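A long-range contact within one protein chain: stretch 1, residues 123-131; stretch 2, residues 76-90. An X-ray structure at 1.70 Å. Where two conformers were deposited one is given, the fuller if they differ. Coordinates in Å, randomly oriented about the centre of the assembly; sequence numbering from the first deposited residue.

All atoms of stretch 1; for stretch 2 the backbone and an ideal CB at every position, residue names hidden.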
# COMPACT_ATOMS: atom_id res chain seq x y z
N ILE A 123 6.99 -14.23 8.84
CA ILE A 123 5.77 -15.00 8.70
C ILE A 123 6.16 -16.41 8.34
O ILE A 123 7.20 -16.63 7.76
CB ILE A 123 4.88 -14.43 7.57
CG1 ILE A 123 5.63 -14.41 6.23
CG2 ILE A 123 4.26 -13.02 7.93
CD1 ILE A 123 4.75 -14.08 5.00
N PRO A 124 5.27 -17.38 8.57
CA PRO A 124 5.48 -18.69 7.95
C PRO A 124 5.26 -18.61 6.45
O PRO A 124 4.32 -17.92 5.99
CB PRO A 124 4.40 -19.59 8.61
CG PRO A 124 3.74 -18.78 9.64
CD PRO A 124 4.03 -17.32 9.36
N TYR A 125 6.10 -19.29 5.68
CA TYR A 125 5.98 -19.26 4.23
C TYR A 125 6.61 -20.54 3.65
O TYR A 125 5.87 -21.45 3.26
CB TYR A 125 6.55 -17.94 3.66
CG TYR A 125 6.33 -17.77 2.17
CD1 TYR A 125 5.19 -17.15 1.68
CD2 TYR A 125 7.25 -18.27 1.25
CE1 TYR A 125 4.96 -17.01 0.31
CE2 TYR A 125 7.01 -18.13 -0.15
CZ TYR A 125 5.85 -17.51 -0.58
OH TYR A 125 5.59 -17.39 -1.92
N THR A 126 7.93 -20.64 3.68
CA THR A 126 8.64 -21.78 3.07
C THR A 126 8.30 -23.11 3.70
O THR A 126 8.24 -24.13 3.01
CB THR A 126 10.16 -21.59 3.09
OG1 THR A 126 10.62 -21.52 4.44
CG2 THR A 126 10.57 -20.31 2.38
N GLN A 127 8.03 -23.09 5.00
CA GLN A 127 7.84 -24.30 5.80
C GLN A 127 6.38 -24.68 5.97
O GLN A 127 6.08 -25.63 6.67
CB GLN A 127 8.47 -24.12 7.18
CG GLN A 127 9.97 -23.82 7.14
CD GLN A 127 10.72 -24.82 6.31
OE1 GLN A 127 10.88 -25.98 6.70
NE2 GLN A 127 11.21 -24.37 5.16
N MSE A 128 5.47 -23.93 5.35
CA MSE A 128 4.07 -24.29 5.45
C MSE A 128 3.73 -25.53 4.65
O MSE A 128 4.26 -25.75 3.55
CB MSE A 128 3.22 -23.17 4.99
CG MSE A 128 3.35 -22.03 5.92
SE MSE A 128 2.29 -20.65 5.20
CE MSE A 128 0.56 -21.24 5.77
N LYS A 129 2.86 -26.35 5.24
CA LYS A 129 2.34 -27.58 4.65
C LYS A 129 0.81 -27.62 4.72
O LYS A 129 0.21 -27.20 5.72
CB LYS A 129 2.91 -28.80 5.38
CG LYS A 129 4.42 -28.96 5.27
CD LYS A 129 4.94 -30.25 5.96
CE LYS A 129 6.46 -30.21 6.24
NZ LYS A 129 7.22 -29.34 5.24
N ALA A 130 0.19 -28.12 3.65
CA ALA A 130 -1.27 -28.30 3.54
C ALA A 130 -1.97 -28.70 4.85
O ALA A 130 -1.76 -29.79 5.36
CB ALA A 130 -1.59 -29.30 2.42
N GLY A 131 -2.76 -27.76 5.41
CA GLY A 131 -3.57 -27.96 6.63
C GLY A 131 -2.93 -27.90 8.04
O GLY A 131 -3.65 -28.05 9.05
N UNK A 76 -5.39 -8.13 10.14
CA UNK A 76 -4.76 -8.27 8.83
C UNK A 76 -4.28 -9.70 8.59
O UNK A 76 -4.51 -10.26 7.50
CB UNK A 76 -3.59 -7.30 8.70
N UNK A 77 -3.62 -10.27 9.60
CA UNK A 77 -3.19 -11.66 9.52
C UNK A 77 -4.35 -12.53 9.16
O UNK A 77 -4.28 -13.33 8.22
CB UNK A 77 -2.57 -12.13 10.84
N UNK A 78 -5.43 -12.40 9.92
CA UNK A 78 -6.60 -13.28 9.72
C UNK A 78 -7.22 -13.13 8.36
O UNK A 78 -7.65 -14.12 7.71
CB UNK A 78 -7.66 -13.00 10.78
N UNK A 79 -7.27 -11.89 7.89
CA UNK A 79 -7.91 -11.60 6.64
C UNK A 79 -7.10 -12.17 5.45
O UNK A 79 -7.66 -12.86 4.56
CB UNK A 79 -8.10 -10.09 6.50
N UNK A 80 -5.80 -11.88 5.44
CA UNK A 80 -4.94 -12.25 4.35
C UNK A 80 -4.69 -13.77 4.34
O UNK A 80 -4.79 -14.40 3.30
CB UNK A 80 -3.62 -11.48 4.44
N UNK A 81 -4.36 -14.35 5.50
CA UNK A 81 -4.31 -15.80 5.60
C UNK A 81 -5.60 -16.47 5.18
O UNK A 81 -5.56 -17.49 4.50
CB UNK A 81 -3.97 -16.21 7.03
N UNK A 82 -6.74 -15.92 5.56
CA UNK A 82 -8.01 -16.50 5.19
C UNK A 82 -8.24 -16.60 3.70
O UNK A 82 -8.82 -17.58 3.19
CB UNK A 82 -9.14 -15.68 5.82
N UNK A 83 -7.80 -15.58 2.96
CA UNK A 83 -7.99 -15.61 1.52
C UNK A 83 -6.99 -16.57 0.82
O UNK A 83 -7.36 -17.26 -0.13
CB UNK A 83 -7.85 -14.19 0.96
N UNK A 84 -5.75 -16.60 1.28
CA UNK A 84 -4.70 -17.31 0.58
C UNK A 84 -4.73 -18.80 0.88
O UNK A 84 -4.48 -19.61 -0.02
CB UNK A 84 -3.33 -16.73 0.95
N UNK A 85 -5.03 -19.17 2.13
CA UNK A 85 -4.99 -20.59 2.52
C UNK A 85 -6.35 -21.04 3.02
O UNK A 85 -7.01 -20.26 3.70
CB UNK A 85 -3.93 -20.83 3.60
N UNK A 86 -6.76 -22.31 2.72
CA UNK A 86 -5.98 -23.37 2.06
C UNK A 86 -5.99 -23.34 0.53
O UNK A 86 -5.43 -24.22 -0.09
CB UNK A 86 -6.51 -24.73 2.52
N UNK A 87 -6.61 -22.35 -0.09
CA UNK A 87 -6.77 -22.40 -1.54
C UNK A 87 -5.44 -22.54 -2.27
O UNK A 87 -5.40 -23.24 -3.26
CB UNK A 87 -7.49 -21.14 -2.03
N UNK A 88 -4.37 -21.89 -1.79
CA UNK A 88 -3.09 -22.00 -2.45
C UNK A 88 -2.66 -23.48 -2.61
O UNK A 88 -2.22 -23.93 -3.69
CB UNK A 88 -2.04 -21.22 -1.66
N UNK A 89 -2.77 -24.24 -1.52
CA UNK A 89 -2.33 -25.64 -1.55
C UNK A 89 -3.27 -26.53 -2.33
O UNK A 89 -2.83 -27.45 -3.01
CB UNK A 89 -2.19 -26.18 -0.13
N UNK A 90 -4.55 -26.23 -2.26
CA UNK A 90 -5.52 -26.93 -3.09
C UNK A 90 -5.23 -26.72 -4.58
O UNK A 90 -5.31 -27.69 -5.36
CB UNK A 90 -6.94 -26.46 -2.76

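The backbone of 76-84 is helical, with i to i+4 bonds such as that from N of 80 to O of 76 (2.9 Å). Stretch 1 offers mainly apolar surface: the ring of Pro 124, the selenomethionine Met 128 and the methyl of Ala 130.

Positions 76, 78, 79, 80, 82, 83 and 84 have no atom of stretch 1 within 5.5 Å of the ideal CB, and the contact constrains none of them. At 82 the helix itself gives a hint: an ideal CB of 82 would lie 2.9 Å from O of 78, which favours glycine. The residues are Ser 76, Gly 78, Arg 79, Leu 80, Gly 82, Tyr 83 and Ile 84.

At 77 CA-to-CB points sideways, and a short side chain would fall short of Pro 124. A long or broad one could cross the gap. Trp 77, with chi1 at t, does so: its CH2 lies 3.6 Å from Pro 124 CD, which meets the indole at its edge.

Position 81 points toward stretch 1 but starts far off: CA of 81 lies 10.5 Å from CA of Pro 124. A large aromatic or a long aliphatic chain would suit. Tyr 81 reaches in between two apolar groups, its OH 3.2 Å from Pro 124 CG and its CE2 3.6 Å from Met 128 CE.

Position 85, the first to leave helical phi/psi (-121/144), points toward stretch 1 with its ideal CB 5.0 Å from Met 128 CE. A flat ring could receive that methyl, and a polar tip could use the Pro 124 carbonyl. Tyr 85 does both: Met 128 CE sits 3.6 Å from the ring centroid, 12° off the normal, a CH-pi contact over one face. Beyond it, water 1 joins the stretches, 2.6 Å from Tyr 85 OH and donating to Pro 124 O at 2.6 Å.

Position 86 follows a cis peptide bond, which strongly favours proline: Pro 86. Position 87 is out of reach: Ser 87. Position 88 points toward stretch 1 without contact, so the visible atoms select little; the nearest approach of Phe 88 is its CZ, 6.4 Å from Tyr 125 OH.

At 89 the ideal CB is 4.1 Å from Ala 130 CB, and Met 128 lies farther along. Leucine, methionine or an aromatic would fit. Phe 89 places one ring face under the backbone, with CD2 3.9 Å from Ala 130 CA, while its CZ is 3.9 Å from Met 128 CB.

Position 90 turns sideways and is unconstrained here: Leu 90.

Stretch 2, residues 76-90: SWGRLYGYIYPSFFL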
# COMPACT_ATOMS: atom_id res chain seq x y z
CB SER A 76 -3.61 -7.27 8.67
OG SER A 76 -4.09 -5.93 8.66
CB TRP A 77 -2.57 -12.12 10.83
CG TRP A 77 -2.35 -13.60 10.91
CD1 TRP A 77 -3.32 -14.53 11.03
CD2 TRP A 77 -1.09 -14.33 10.86
NE1 TRP A 77 -2.76 -15.80 11.07
CE2 TRP A 77 -1.40 -15.70 10.95
CE3 TRP A 77 0.26 -13.96 10.73
CZ2 TRP A 77 -0.41 -16.72 10.98
CZ3 TRP A 77 1.26 -14.98 10.75
CH2 TRP A 77 0.91 -16.34 10.85
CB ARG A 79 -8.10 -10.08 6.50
CG ARG A 79 -8.89 -9.64 5.24
CD ARG A 79 -10.28 -10.22 5.17
NE ARG A 79 -11.11 -9.79 6.27
CZ ARG A 79 -12.40 -10.05 6.41
NH1 ARG A 79 -13.05 -10.74 5.48
NH2 ARG A 79 -13.03 -9.60 7.48
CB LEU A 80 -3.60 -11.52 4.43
CG LEU A 80 -3.77 -9.99 4.26
CD1 LEU A 80 -2.42 -9.27 4.42
CD2 LEU A 80 -4.43 -9.64 2.87
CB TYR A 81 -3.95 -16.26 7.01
CG TYR A 81 -2.53 -16.71 7.14
CD1 TYR A 81 -1.48 -15.82 7.12
CD2 TYR A 81 -2.26 -18.06 7.34
CE1 TYR A 81 -0.16 -16.27 7.23
CE2 TYR A 81 -0.98 -18.52 7.48
CZ TYR A 81 0.07 -17.63 7.41
OH TYR A 81 1.34 -18.14 7.56
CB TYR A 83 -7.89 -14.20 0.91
CG TYR A 83 -9.04 -13.29 1.24
CD1 TYR A 83 -10.35 -13.72 1.16
CD2 TYR A 83 -8.80 -11.94 1.55
CE1 TYR A 83 -11.39 -12.89 1.46
CE2 TYR A 83 -9.83 -11.09 1.82
CZ TYR A 83 -11.13 -11.55 1.78
OH TYR A 83 -12.17 -10.69 2.05
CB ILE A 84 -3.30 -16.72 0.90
CG1 ILE A 84 -3.25 -15.25 0.40
CG2 ILE A 84 -2.19 -17.60 0.31
CD1 ILE A 84 -3.60 -15.06 -1.14
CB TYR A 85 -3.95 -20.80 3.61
CG TYR A 85 -2.57 -20.31 3.29
CD1 TYR A 85 -1.70 -21.05 2.48
CD2 TYR A 85 -2.10 -19.14 3.85
CE1 TYR A 85 -0.42 -20.59 2.20
CE2 TYR A 85 -0.79 -18.69 3.58
CZ TYR A 85 0.02 -19.42 2.76
OH TYR A 85 1.27 -18.94 2.48
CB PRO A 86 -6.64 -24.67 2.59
CG PRO A 86 -8.07 -24.29 2.78
CD PRO A 86 -8.02 -22.86 3.31
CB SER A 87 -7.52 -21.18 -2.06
OG SER A 87 -8.83 -21.19 -1.51
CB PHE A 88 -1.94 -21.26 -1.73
CG PHE A 88 -0.65 -21.51 -2.39
CD1 PHE A 88 -0.41 -20.94 -3.61
CD2 PHE A 88 0.26 -22.40 -1.87
CE1 PHE A 88 0.75 -21.22 -4.29
CE2 PHE A 88 1.41 -22.70 -2.54
CZ PHE A 88 1.66 -22.11 -3.77
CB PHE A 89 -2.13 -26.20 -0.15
CG PHE A 89 -0.98 -25.56 0.57
CD1 PHE A 89 0.29 -25.64 0.05
CD2 PHE A 89 -1.17 -24.86 1.74
CE1 PHE A 89 1.37 -25.04 0.70
CE2 PHE A 89 -0.09 -24.28 2.40
CZ PHE A 89 1.16 -24.36 1.87
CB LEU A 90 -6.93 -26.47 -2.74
CG LEU A 90 -7.46 -26.89 -1.36
CD1 LEU A 90 -8.80 -26.18 -1.09
CD2 LEU A 90 -7.66 -28.39 -1.23
O HOH W 1 2.42 -17.40 4.25
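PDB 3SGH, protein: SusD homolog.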